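Local structure of hypothetical sugar ABC-transporter sugar binding protein (Arthrobacter globiformis, 7BVT) at residues N107-D112 / A307-A312; T163-L168 / L231-D236; G227-Q232 / P285-P290; L316-F319 / D323-T326. The protein binds the cyclic tetrasaccharide cyclic alpha-maltosyl-1,6-maltose and probably delivers it, as the solute-binding component of an ABC transporter, to the membrane for uptake. One frame throughout, in Å; residues are numbered along the deposited sequence.

Interaction 1. Residues N107-D112 / A307-A312; sequences NGRIPD and AEDDAA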
loop_
_atom_site.group_PDB
_atom_site.type_symbol
_atom_site.label_atom_id
_atom_site.label_comp_id
_atom_site.label_asym_id
_atom_site.label_seq_id
_atom_site.Cartn_x
_atom_site.Cartn_y
_atom_site.Cartn_z
ATOM N N ASN A 107 -6.730 5.677 -20.953
ATOM C CA ASN A 107 -8.021 5.267 -21.516
ATOM C C ASN A 107 -7.971 5.399 -23.031
ATOM O O ASN A 107 -7.456 6.373 -23.533
ATOM C CB ASN A 107 -9.147 6.142 -21.008
ATOM C CG ASN A 107 -9.469 5.884 -19.562
ATOM O OD1 ASN A 107 -9.467 4.740 -19.106
ATOM N ND2 ASN A 107 -9.797 6.977 -18.865
ATOM N N GLY A 108 -8.442 4.362 -23.703
ATOM C CA GLY A 108 -8.370 4.279 -25.165
ATOM C C GLY A 108 -7.023 3.797 -25.665
ATOM O O GLY A 108 -6.881 3.645 -26.896
ATOM N N ARG A 109 -6.067 3.545 -24.771
ATOM C CA ARG A 109 -4.712 3.032 -25.161
ATOM C C ARG A 109 -4.553 1.617 -24.608
ATOM O O ARG A 109 -4.121 0.723 -25.319
ATOM C CB ARG A 109 -3.627 3.984 -24.662
ATOM C CG ARG A 109 -3.728 5.408 -25.201
ATOM C CD ARG A 109 -2.474 6.242 -24.980
ATOM N NE ARG A 109 -2.768 7.702 -25.055
ATOM C CZ ARG A 109 -2.805 8.398 -26.178
ATOM N NH1 ARG A 109 -2.478 7.843 -27.327
ATOM N NH2 ARG A 109 -3.097 9.683 -26.164
ATOM N N ILE A 110 -4.899 1.413 -23.371
ATOM C CA ILE A 110 -4.972 0.061 -22.755
ATOM C C ILE A 110 -6.381 -0.456 -22.963
ATOM O O ILE A 110 -7.328 0.324 -22.783
ATOM C CB ILE A 110 -4.556 0.149 -21.270
ATOM C CG1 ILE A 110 -3.133 0.707 -21.164
ATOM C CG2 ILE A 110 -4.755 -1.177 -20.574
ATOM C CD1 ILE A 110 -2.610 0.813 -19.735
ATOM N N PRO A 111 -6.599 -1.736 -23.278
ATOM C CA PRO A 111 -7.948 -2.216 -23.565
ATOM C C PRO A 111 -8.910 -1.929 -22.413
ATOM O O PRO A 111 -8.597 -2.071 -21.225
ATOM C CB PRO A 111 -7.783 -3.727 -23.751
ATOM C CG PRO A 111 -6.390 -3.811 -24.316
ATOM C CD PRO A 111 -5.617 -2.811 -23.497
ATOM N N ASP A 112 -10.104 -1.497 -22.779
ATOM C CA ASP A 112 -11.149 -1.193 -21.798
ATOM C C ASP A 112 -11.332 -2.363 -20.830
ATOM O O ASP A 112 -11.434 -2.145 -19.564
ATOM C CB ASP A 112 -12.475 -0.887 -22.493
ATOM C CG ASP A 112 -12.531 0.227 -23.532
ATOM O OD1 ASP A 112 -11.577 1.013 -23.709
ATOM O OD2 ASP A 112 -13.603 0.354 -24.149
ATOM N N ALA A 307 1.534 8.163 -31.446
ATOM C CA ALA A 307 2.225 6.910 -31.860
ATOM C C ALA A 307 3.122 6.437 -30.709
ATOM O O ALA A 307 3.119 5.207 -30.333
ATOM C CB ALA A 307 3.062 7.139 -33.105
ATOM N N GLU A 308 3.915 7.355 -30.175
ATOM C CA GLU A 308 4.835 6.992 -29.072
ATOM C C GLU A 308 3.994 6.648 -27.830
ATOM O O GLU A 308 4.298 5.630 -27.239
ATOM C CB GLU A 308 5.886 8.055 -28.794
ATOM C CG GLU A 308 6.873 8.249 -29.918
ATOM C CD GLU A 308 7.572 9.597 -29.812
ATOM O OE1 GLU A 308 6.876 10.628 -29.878
ATOM O OE2 GLU A 308 8.795 9.609 -29.589
ATOM N N ASP A 309 2.955 7.412 -27.467
ATOM C CA ASP A 309 2.092 7.042 -26.309
ATOM C C ASP A 309 1.514 5.640 -26.548
ATOM O O ASP A 309 1.476 4.804 -25.607
ATOM C CB ASP A 309 0.930 8.003 -26.114
ATOM C CG ASP A 309 1.357 9.398 -25.806
ATOM O OD1 ASP A 309 2.558 9.594 -25.636
ATOM O OD2 ASP A 309 0.461 10.271 -25.790
ATOM N N ASP A 310 1.048 5.362 -27.764
ATOM C CA ASP A 310 0.449 4.033 -28.055
ATOM C C ASP A 310 1.529 2.936 -27.991
ATOM O O ASP A 310 1.181 1.848 -27.553
ATOM C CB ASP A 310 -0.289 4.025 -29.395
ATOM C CG ASP A 310 -1.609 4.784 -29.414
ATOM O OD1 ASP A 310 -2.191 5.076 -28.318
ATOM O OD2 ASP A 310 -2.028 5.115 -30.528
ATOM N N ALA A 311 2.783 3.185 -28.335
ATOM C CA ALA A 311 3.871 2.170 -28.212
ATOM C C ALA A 311 4.074 1.807 -26.730
ATOM O O ALA A 311 4.164 0.603 -26.358
ATOM C CB ALA A 311 5.163 2.684 -28.807
ATOM N N ALA A 312 4.143 2.827 -25.890
ATOM C CA ALA A 312 4.355 2.632 -24.444
ATOM C C ALA A 312 3.170 1.848 -23.894
ATOM O O ALA A 312 3.335 0.902 -23.096
ATOM C CB ALA A 312 4.480 3.970 -23.776
HETATM O O HOH W 1 -5.027 4.749 -28.792
#
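Arg109 reaches from the 107-112 loop to two consecutive aspartates on helix 306-319, Asp309 and Asp310, and each is met in a different way. The directed bond goes to Asp310: NH1 of Arg109 donates to OD1 of Asp310 over 3.0 Å, with an N-H...O angle of 149°. The acceptor lies close to the guanidinium plane, yet the donor stands well above the carboxylate plane. With Asp309 there is a long ion pair, one of charge alone: NH2 of Arg109 is 3.6 Å from OD2 of Asp309, and no N-H points at the oxygen, which sits well out of the guanidinium plane. The stronger partner of Asp309 is the backbone N of Asn304, which binds OD1.

A van der Waals contact accompanies the charges: CB of Asp309 lies over one face of the guanidinium, toward its rim, 3.6 Å from NH1 of Arg109, and an arginine chain extended from CG to NE carries the group that far.

A water supplies the third link, donating to O of Gly108 and to OD1 of Asp310, 2.9 Å from each; that carboxylate oxygen therefore receives two bonds. The whole is a salt-bridge network at a partly buried place, tying the loop before helix 112-117 to the first turn of helix 306-319.

Interaction 2. Residues T163-L168 / L231-D236; sequences TTWDEL and LQYWVD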
loop_
_atom_site.group_PDB
_atom_site.type_symbol
_atom_site.label_atom_id
_atom_site.label_comp_id
_atom_site.label_asym_id
_atom_site.label_seq_id
_atom_site.Cartn_x
_atom_site.Cartn_y
_atom_site.Cartn_z
ATOM N N THR A 163 -10.268 -11.508 15.357
ATOM C CA THR A 163 -11.056 -11.129 14.160
ATOM C C THR A 163 -11.657 -9.738 14.353
ATOM O O THR A 163 -11.988 -9.159 13.324
ATOM C CB THR A 163 -12.141 -12.137 13.802
ATOM O OG1 THR A 163 -13.117 -12.113 14.834
ATOM C CG2 THR A 163 -11.561 -13.517 13.630
ATOM N N THR A 164 -11.762 -9.258 15.589
ATOM C CA THR A 164 -12.309 -7.945 15.915
ATOM C C THR A 164 -11.299 -7.105 16.718
ATOM O O THR A 164 -10.389 -7.644 17.313
ATOM C CB THR A 164 -13.631 -8.055 16.682
ATOM O OG1 THR A 164 -13.343 -8.567 17.988
ATOM C CG2 THR A 164 -14.636 -8.928 15.978
ATOM N N TRP A 165 -11.543 -5.802 16.815
ATOM C CA TRP A 165 -10.725 -4.921 17.699
ATOM C C TRP A 165 -10.803 -5.413 19.143
ATOM O O TRP A 165 -9.805 -5.453 19.799
ATOM C CB TRP A 165 -11.216 -3.498 17.594
ATOM C CG TRP A 165 -10.934 -2.853 16.272
ATOM C CD1 TRP A 165 -10.377 -3.413 15.152
ATOM C CD2 TRP A 165 -11.189 -1.478 15.960
ATOM N NE1 TRP A 165 -10.269 -2.459 14.173
ATOM C CE2 TRP A 165 -10.748 -1.276 14.644
ATOM C CE3 TRP A 165 -11.663 -0.387 16.682
ATOM C CZ2 TRP A 165 -10.847 -0.032 14.006
ATOM C CZ3 TRP A 165 -11.734 0.848 16.061
ATOM C CH2 TRP A 165 -11.341 1.017 14.743
ATOM N N ASP A 166 -11.991 -5.816 19.569
ATOM C CA ASP A 166 -12.156 -6.268 20.966
ATOM C C ASP A 166 -11.370 -7.557 21.194
ATOM O O ASP A 166 -10.762 -7.689 22.221
ATOM C CB ASP A 166 -13.646 -6.433 21.277
ATOM C CG ASP A 166 -14.295 -5.146 21.746
ATOM O OD1 ASP A 166 -13.600 -4.147 21.875
ATOM O OD2 ASP A 166 -15.515 -5.145 21.883
ATOM N N GLU A 167 -11.382 -8.476 20.253
ATOM C CA GLU A 167 -10.596 -9.711 20.348
ATOM C C GLU A 167 -9.114 -9.385 20.404
ATOM O O GLU A 167 -8.384 -10.017 21.092
ATOM C CB GLU A 167 -10.928 -10.659 19.205
ATOM C CG GLU A 167 -12.292 -11.291 19.373
ATOM C CD GLU A 167 -12.748 -12.187 18.264
ATOM O OE1 GLU A 167 -11.924 -12.514 17.388
ATOM O OE2 GLU A 167 -13.923 -12.540 18.253
ATOM N N LEU A 168 -8.645 -8.418 19.611
ATOM C CA LEU A 168 -7.221 -8.081 19.576
ATOM C C LEU A 168 -6.862 -7.480 20.922
ATOM O O LEU A 168 -5.802 -7.801 21.432
ATOM C CB LEU A 168 -6.921 -7.157 18.390
ATOM C CG LEU A 168 -5.496 -6.623 18.281
ATOM C CD1 LEU A 168 -5.186 -6.153 16.847
ATOM C CD2 LEU A 168 -5.284 -5.463 19.223
ATOM N N LEU A 231 -9.009 6.310 16.708
ATOM C CA LEU A 231 -7.906 6.834 17.569
ATOM C C LEU A 231 -8.056 6.339 19.024
ATOM O O LEU A 231 -7.028 6.073 19.676
ATOM C CB LEU A 231 -7.851 8.368 17.474
ATOM C CG LEU A 231 -6.669 8.986 18.240
ATOM C CD1 LEU A 231 -5.338 8.401 17.834
ATOM C CD2 LEU A 231 -6.658 10.516 18.098
ATOM N N GLN A 232 -9.271 6.183 19.526
ATOM C CA GLN A 232 -9.494 5.668 20.908
ATOM C C GLN A 232 -8.998 4.229 20.982
ATOM O O GLN A 232 -8.441 3.826 22.026
ATOM C CB GLN A 232 -10.971 5.728 21.263
ATOM C CG GLN A 232 -11.220 5.459 22.748
ATOM C CD GLN A 232 -10.627 6.562 23.598
ATOM O OE1 GLN A 232 -11.021 7.748 23.472
ATOM N NE2 GLN A 232 -9.678 6.212 24.458
ATOM N N TYR A 233 -9.108 3.494 19.880
ATOM C CA TYR A 233 -8.573 2.104 19.818
ATOM C C TYR A 233 -7.058 2.115 20.034
ATOM O O TYR A 233 -6.534 1.330 20.854
ATOM C CB TYR A 233 -8.958 1.461 18.492
ATOM C CG TYR A 233 -8.439 0.102 18.100
ATOM C CD1 TYR A 233 -8.531 -0.998 18.924
ATOM C CD2 TYR A 233 -8.055 -0.104 16.792
ATOM C CE1 TYR A 233 -8.160 -2.256 18.492
ATOM C CE2 TYR A 233 -7.698 -1.360 16.322
ATOM C CZ TYR A 233 -7.776 -2.442 17.179
ATOM O OH TYR A 233 -7.479 -3.688 16.712
ATOM N N TRP A 234 -6.348 2.915 19.236
ATOM C CA TRP A 234 -4.899 3.088 19.419
ATOM C C TRP A 234 -4.615 3.501 20.868
ATOM O O TRP A 234 -3.716 2.933 21.478
ATOM C CB TRP A 234 -4.282 4.082 18.419
ATOM C CG TRP A 234 -4.163 3.527 17.025
ATOM C CD1 TRP A 234 -5.125 2.856 16.298
ATOM C CD2 TRP A 234 -3.055 3.669 16.146
ATOM N NE1 TRP A 234 -4.643 2.521 15.061
ATOM C CE2 TRP A 234 -3.366 2.978 14.953
ATOM C CE3 TRP A 234 -1.791 4.231 16.278
ATOM C CZ2 TRP A 234 -2.488 2.935 13.882
ATOM C CZ3 TRP A 234 -0.909 4.177 15.224
ATOM C CH2 TRP A 234 -1.241 3.497 14.044
ATOM N N VAL A 235 -5.307 4.513 21.369
ATOM C CA VAL A 235 -4.927 5.075 22.700
ATOM C C VAL A 235 -5.221 4.035 23.789
ATOM O O VAL A 235 -4.403 3.883 24.728
ATOM C CB VAL A 235 -5.632 6.410 22.956
ATOM C CG1 VAL A 235 -5.479 6.858 24.401
ATOM C CG2 VAL A 235 -5.106 7.464 22.001
ATOM N N ASP A 236 -6.282 3.260 23.600
ATOM C CA ASP A 236 -6.643 2.199 24.571
ATOM C C ASP A 236 -5.580 1.117 24.574
ATOM O O ASP A 236 -5.245 0.619 25.656
ATOM C CB ASP A 236 -7.998 1.558 24.316
ATOM C CG ASP A 236 -9.171 2.453 24.643
ATOM O OD1 ASP A 236 -8.956 3.500 25.238
ATOM O OD2 ASP A 236 -10.292 2.087 24.259
#
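An offset aromatic stack between Trp165 and Tyr233 joins helix 165-179 to helix 225-239, a buried helix-helix contact in the solute-binding protein fold. The five-membered ring of Trp165 and the ring of Tyr233 are almost parallel, 6° apart, with centroids separated by 3.7 Å. The phenol lies over the middle of the indole rather than at its rim, and CG of Trp165 comes within 3.3 Å of CZ of Tyr233. CG of Tyr233 stands anti to the backbone N (chi1 174°), which sends the ring out from its helix across the indole.

Two further residues hold the tryptophan: its NE1 is hydrogen-bonded to OE1 of Gln207, and Pro285 packs against the ring. Helix 165-179 starts right at the stack. Thr164 is its N-cap, OG1 accepting from N of Glu167 at 3.0 Å, while the Glu167 carboxylate turns back so that OE1 takes bonds from both N and OG1 of Thr163, on the same face of its plane.

One turn along from Trp165, Leu168 meets the far end of the phenol, beside Tyr184 and Leu237. No hydrogen bond crosses between the two segments; OH of Tyr233 lies 3.3 Å from CD1 of Trp165 and 3.4 Å from CD1 of Leu168.

Interaction 3. Residues G227-Q232 / P285-P290; sequences GAEALQ and PSDGEP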
loop_
_atom_site.group_PDB
_atom_site.type_symbol
_atom_site.label_atom_id
_atom_site.label_comp_id
_atom_site.label_asym_id
_atom_site.label_seq_id
_atom_site.Cartn_x
_atom_site.Cartn_y
_atom_site.Cartn_z
ATOM N N GLY A 227 -13.603 8.557 13.301
ATOM C CA GLY A 227 -12.199 8.896 13.590
ATOM C C GLY A 227 -11.845 8.718 15.049
ATOM O O GLY A 227 -10.753 8.257 15.361
ATOM N N ALA A 228 -12.702 9.200 15.967
ATOM C CA ALA A 228 -12.434 9.071 17.416
ATOM C C ALA A 228 -12.480 7.590 17.822
ATOM O O ALA A 228 -11.639 7.201 18.626
ATOM C CB ALA A 228 -13.466 9.852 18.208
ATOM N N GLU A 229 -13.332 6.795 17.208
ATOM C CA GLU A 229 -13.384 5.331 17.511
ATOM C C GLU A 229 -12.014 4.721 17.152
ATOM O O GLU A 229 -11.428 3.961 17.942
ATOM C CB GLU A 229 -14.484 4.653 16.699
ATOM C CG GLU A 229 -14.714 3.230 17.129
ATOM C CD GLU A 229 -15.750 2.468 16.327
ATOM O OE1 GLU A 229 -16.552 3.114 15.642
ATOM O OE2 GLU A 229 -15.726 1.186 16.429
ATOM N N ALA A 230 -11.475 5.063 15.988
ATOM C CA ALA A 230 -10.192 4.490 15.536
ATOM C C ALA A 230 -9.069 5.003 16.429
ATOM O O ALA A 230 -8.179 4.229 16.809
ATOM C CB ALA A 230 -9.940 4.792 14.059
ATOM N N LEU A 231 -9.009 6.310 16.708
ATOM C CA LEU A 231 -7.906 6.834 17.569
ATOM C C LEU A 231 -8.056 6.339 19.024
ATOM O O LEU A 231 -7.028 6.073 19.676
ATOM C CB LEU A 231 -7.851 8.368 17.474
ATOM C CG LEU A 231 -6.669 8.986 18.240
ATOM C CD1 LEU A 231 -5.338 8.401 17.834
ATOM C CD2 LEU A 231 -6.658 10.516 18.098
ATOM N N GLN A 232 -9.271 6.183 19.526
ATOM C CA GLN A 232 -9.494 5.668 20.908
ATOM C C GLN A 232 -8.998 4.229 20.982
ATOM O O GLN A 232 -8.441 3.826 22.026
ATOM C CB GLN A 232 -10.971 5.728 21.263
ATOM C CG GLN A 232 -11.220 5.459 22.748
ATOM C CD GLN A 232 -10.627 6.562 23.598
ATOM O OE1 GLN A 232 -11.021 7.748 23.472
ATOM N NE2 GLN A 232 -9.678 6.212 24.458
ATOM N N PRO A 285 -13.879 -3.666 13.655
ATOM C CA PRO A 285 -14.764 -3.542 14.803
ATOM C C PRO A 285 -16.050 -4.282 14.482
ATOM O O PRO A 285 -16.453 -4.403 13.320
ATOM C CB PRO A 285 -14.989 -2.037 15.001
ATOM C CG PRO A 285 -14.251 -1.330 13.903
ATOM C CD PRO A 285 -13.678 -2.392 12.983
ATOM N N SER A 286 -16.666 -4.828 15.515
ATOM C CA SER A 286 -17.993 -5.442 15.350
ATOM C C SER A 286 -18.957 -4.377 14.781
ATOM O O SER A 286 -19.789 -4.737 14.036
ATOM C CB SER A 286 -18.413 -6.021 16.664
ATOM O OG SER A 286 -18.795 -4.959 17.493
ATOM N N ASP A 287 -18.783 -3.078 15.061
ATOM C CA ASP A 287 -19.673 -1.998 14.548
ATOM C C ASP A 287 -19.196 -1.470 13.185
ATOM O O ASP A 287 -19.650 -0.367 12.787
ATOM C CB ASP A 287 -19.847 -0.876 15.576
ATOM C CG ASP A 287 -18.640 -0.034 15.954
ATOM O OD1 ASP A 287 -17.575 -0.068 15.250
ATOM O OD2 ASP A 287 -18.795 0.713 16.952
ATOM N N GLY A 288 -18.294 -2.177 12.495
ATOM C CA GLY A 288 -17.626 -1.604 11.324
ATOM C C GLY A 288 -17.537 -2.585 10.183
ATOM O O GLY A 288 -18.432 -3.422 9.988
ATOM N N GLU A 289 -16.475 -2.463 9.388
ATOM C CA GLU A 289 -16.350 -3.199 8.119
ATOM C C GLU A 289 -14.876 -3.527 7.904
ATOM O O GLU A 289 -13.969 -2.854 8.425
ATOM C CB GLU A 289 -16.857 -2.374 6.920
ATOM C CG GLU A 289 -15.991 -1.145 6.663
ATOM C CD GLU A 289 -16.616 -0.060 5.791
ATOM O OE1 GLU A 289 -16.277 -0.013 4.613
ATOM O OE2 GLU A 289 -17.428 0.740 6.316
ATOM N N PRO A 290 -14.597 -4.552 7.102
ATOM C CA PRO A 290 -13.228 -4.875 6.737
ATOM C C PRO A 290 -12.662 -3.742 5.868
ATOM O O PRO A 290 -13.356 -3.196 5.037
ATOM C CB PRO A 290 -13.349 -6.181 5.933
ATOM C CG PRO A 290 -14.721 -6.699 6.265
ATOM C CD PRO A 290 -15.585 -5.478 6.531
#
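Two carboxylates, those of Glu229 and Asp287, meet from opposite directions with their planes 78° apart, nearly perpendicular. One oxygen of the glutamate does most of the touching: OE2 of Glu229 lies 2.5 Å from OD1 of Asp287 and 3.1 Å from OD2 of the same residue. At this distance one of the two acids probably carries a proton, which would mean that its pKa is raised.

Each acid arrives by its own route. The Glu229 chain leaves its helix with CG anti to the backbone N (chi1 -171°) and stays extended beyond it, which carries the carboxylate out to the loop. Asp287 occupies the third position of a type I beta turn running from Pro285 to Gly288, closed by N of Gly288 binding O of Pro285 at 3.0 Å. The proline that opens the turn also touches the glutamate, its CB lying 3.6 Å from OE2 of Glu229.

Glu229 packs on Trp165 of helix 165-179, and Pro285 rests on Gln207 of helix 195-207. The contact thus ties helix 225-239 to the connection between strands 277-280 and 292-301, in a partly buried place among these helices.

Interaction 4. Residues L316-F319 / D323-T326; sequences LSWF and DQVT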
loop_
_atom_site.group_PDB
_atom_site.type_symbol
_atom_site.label_atom_id
_atom_site.label_comp_id
_atom_site.label_asym_id
_atom_site.label_seq_id
_atom_site.Cartn_x
_atom_site.Cartn_y
_atom_site.Cartn_z
ATOM N N LEU A 316 2.480 -1.793 -21.681
ATOM C CA LEU A 316 1.710 -1.848 -20.407
ATOM C C LEU A 316 0.499 -2.766 -20.610
ATOM O O LEU A 316 0.167 -3.533 -19.707
ATOM C CB LEU A 316 1.310 -0.426 -19.994
ATOM C CG LEU A 316 2.412 0.516 -19.547
ATOM C CD1 LEU A 316 1.847 1.844 -19.084
ATOM C CD2 LEU A 316 3.289 -0.075 -18.474
ATOM N N SER A 317 -0.153 -2.720 -21.780
ATOM C CA SER A 317 -1.323 -3.603 -22.058
ATOM C C SER A 317 -0.868 -5.064 -21.954
ATOM O O SER A 317 -1.539 -5.873 -21.339
ATOM C CB SER A 317 -1.928 -3.314 -23.424
ATOM O OG SER A 317 -2.411 -1.963 -23.501
ATOM N N TRP A 318 0.286 -5.376 -22.537
ATOM C CA TRP A 318 0.787 -6.777 -22.495
ATOM C C TRP A 318 1.103 -7.171 -21.051
ATOM O O TRP A 318 0.742 -8.281 -20.617
ATOM C CB TRP A 318 1.989 -6.901 -23.448
ATOM C CG TRP A 318 2.617 -8.249 -23.371
ATOM C CD1 TRP A 318 2.293 -9.350 -24.116
ATOM C CD2 TRP A 318 3.722 -8.630 -22.523
ATOM N NE1 TRP A 318 3.070 -10.420 -23.730
ATOM C CE2 TRP A 318 3.982 -9.990 -22.809
ATOM C CE3 TRP A 318 4.520 -7.984 -21.560
ATOM C CZ2 TRP A 318 4.921 -10.726 -22.103
ATOM C CZ3 TRP A 318 5.507 -8.699 -20.918
ATOM C CH2 TRP A 318 5.740 -10.035 -21.229
ATOM N N PHE A 319 1.773 -6.275 -20.349
ATOM C CA PHE A 319 2.141 -6.477 -18.936
ATOM C C PHE A 319 0.892 -6.748 -18.090
ATOM O O PHE A 319 0.981 -7.498 -17.118
ATOM C CB PHE A 319 2.925 -5.278 -18.409
ATOM C CG PHE A 319 3.761 -5.648 -17.217
ATOM C CD1 PHE A 319 4.934 -6.379 -17.366
ATOM C CD2 PHE A 319 3.395 -5.238 -15.949
ATOM C CE1 PHE A 319 5.723 -6.670 -16.270
ATOM C CE2 PHE A 319 4.205 -5.532 -14.865
ATOM C CZ PHE A 319 5.360 -6.261 -15.029
ATOM N N ASP A 323 -2.117 -13.656 -18.040
ATOM C CA ASP A 323 -0.958 -14.581 -17.977
ATOM C C ASP A 323 0.269 -13.876 -17.417
ATOM O O ASP A 323 1.023 -14.522 -16.646
ATOM C CB ASP A 323 -0.596 -15.166 -19.342
ATOM C CG ASP A 323 -1.616 -16.184 -19.834
ATOM O OD1 ASP A 323 -2.581 -16.488 -19.086
ATOM O OD2 ASP A 323 -1.387 -16.694 -20.957
ATOM N N GLN A 324 0.494 -12.623 -17.811
ATOM C CA GLN A 324 1.660 -11.832 -17.321
ATOM C C GLN A 324 1.453 -11.491 -15.847
ATOM O O GLN A 324 2.360 -11.681 -15.051
ATOM C CB GLN A 324 1.881 -10.588 -18.186
ATOM C CG GLN A 324 2.685 -10.885 -19.442
ATOM C CD GLN A 324 1.953 -11.760 -20.429
ATOM O OE1 GLN A 324 2.164 -12.986 -20.470
ATOM N NE2 GLN A 324 1.034 -11.176 -21.190
ATOM N N VAL A 325 0.267 -10.994 -15.497
ATOM C CA VAL A 325 -0.025 -10.564 -14.116
ATOM C C VAL A 325 0.112 -11.789 -13.183
ATOM O O VAL A 325 0.676 -11.667 -12.086
ATOM C CB VAL A 325 -1.443 -9.968 -14.059
ATOM C CG1 VAL A 325 -2.032 -9.923 -12.642
ATOM C CG2 VAL A 325 -1.486 -8.616 -14.743
ATOM N N THR A 326 -0.346 -12.971 -13.612
ATOM C CA THR A 326 -0.265 -14.177 -12.757
ATOM C C THR A 326 1.206 -14.529 -12.569
ATOM O O THR A 326 1.664 -14.690 -11.420
ATOM C CB THR A 326 -1.003 -15.348 -13.405
ATOM O OG1 THR A 326 -2.356 -14.957 -13.596
ATOM C CG2 THR A 326 -0.956 -16.599 -12.554
#
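Gln324 lies flat against one face of the Trp318 indole and hydrogen-bonds to that residue's own backbone carbonyl. Its amide runs almost parallel to the ring, 6° from its plane, and the CG methylene makes a CH-pi contact over the face: CG of Gln324 is 3.5 Å from the centroid of the six-membered ring of Trp318. NE2 of Gln324 donates to O of Trp318 over 3.0 Å. The bond is nearly straight at the hydrogen, 168°, and stays in the amide plane, although it reaches the oxygen from a direction tilted off the carbonyl plane. The same NE2 lies 3.3 Å from NE1 of Trp318, but both are donors and no bond joins them.

A bend at chi2 (68°) folds the glutamine chain over the indole. Its own CB, and CG2 of Val325 beside it, pack on the next carbonyl: O of Phe319 is 3.4 Å from CB of Gln324 and 3.6 Å from CG2 of Val325.

Farther out, helix 38-53 backs the aromatic residues, with Met47 touching Trp318, Phe319 and Gln324, while Tyr51 meets the Trp318 ring and Phe44 that of Phe319. Trp328, one turn on from Gln324, stands edge-to-face with Phe319.

The arrangement is a short two-residue link between consecutive helices: helix 306-319 ends, helix 322-332 begins almost at once, and a side chain of the second takes up a carbonyl at the C-terminal end of the first.

Interactions 1 and 4 share helix 306-319 and touch where Ile110 and Pro111 pack on Ser317, their centres about 14 Å apart. Interactions 2 and 3 share helix 225-239, with centres about 8 Å apart, and meet through Trp165, which borders Glu229, Ala230 and Pro285. The two pairs lie on opposite sides of the chain's centre; centres of interactions 1 and 2 are about 46 Å apart. Only interaction 2 is buried throughout, and it is purely aromatic and apolar across its segments. The partly buried contacts use polar groups: opposite charges with a water in interaction 1, paired acids in interaction 3, an amide stacked on an indole and bonded to a helix-end carbonyl in interaction 4.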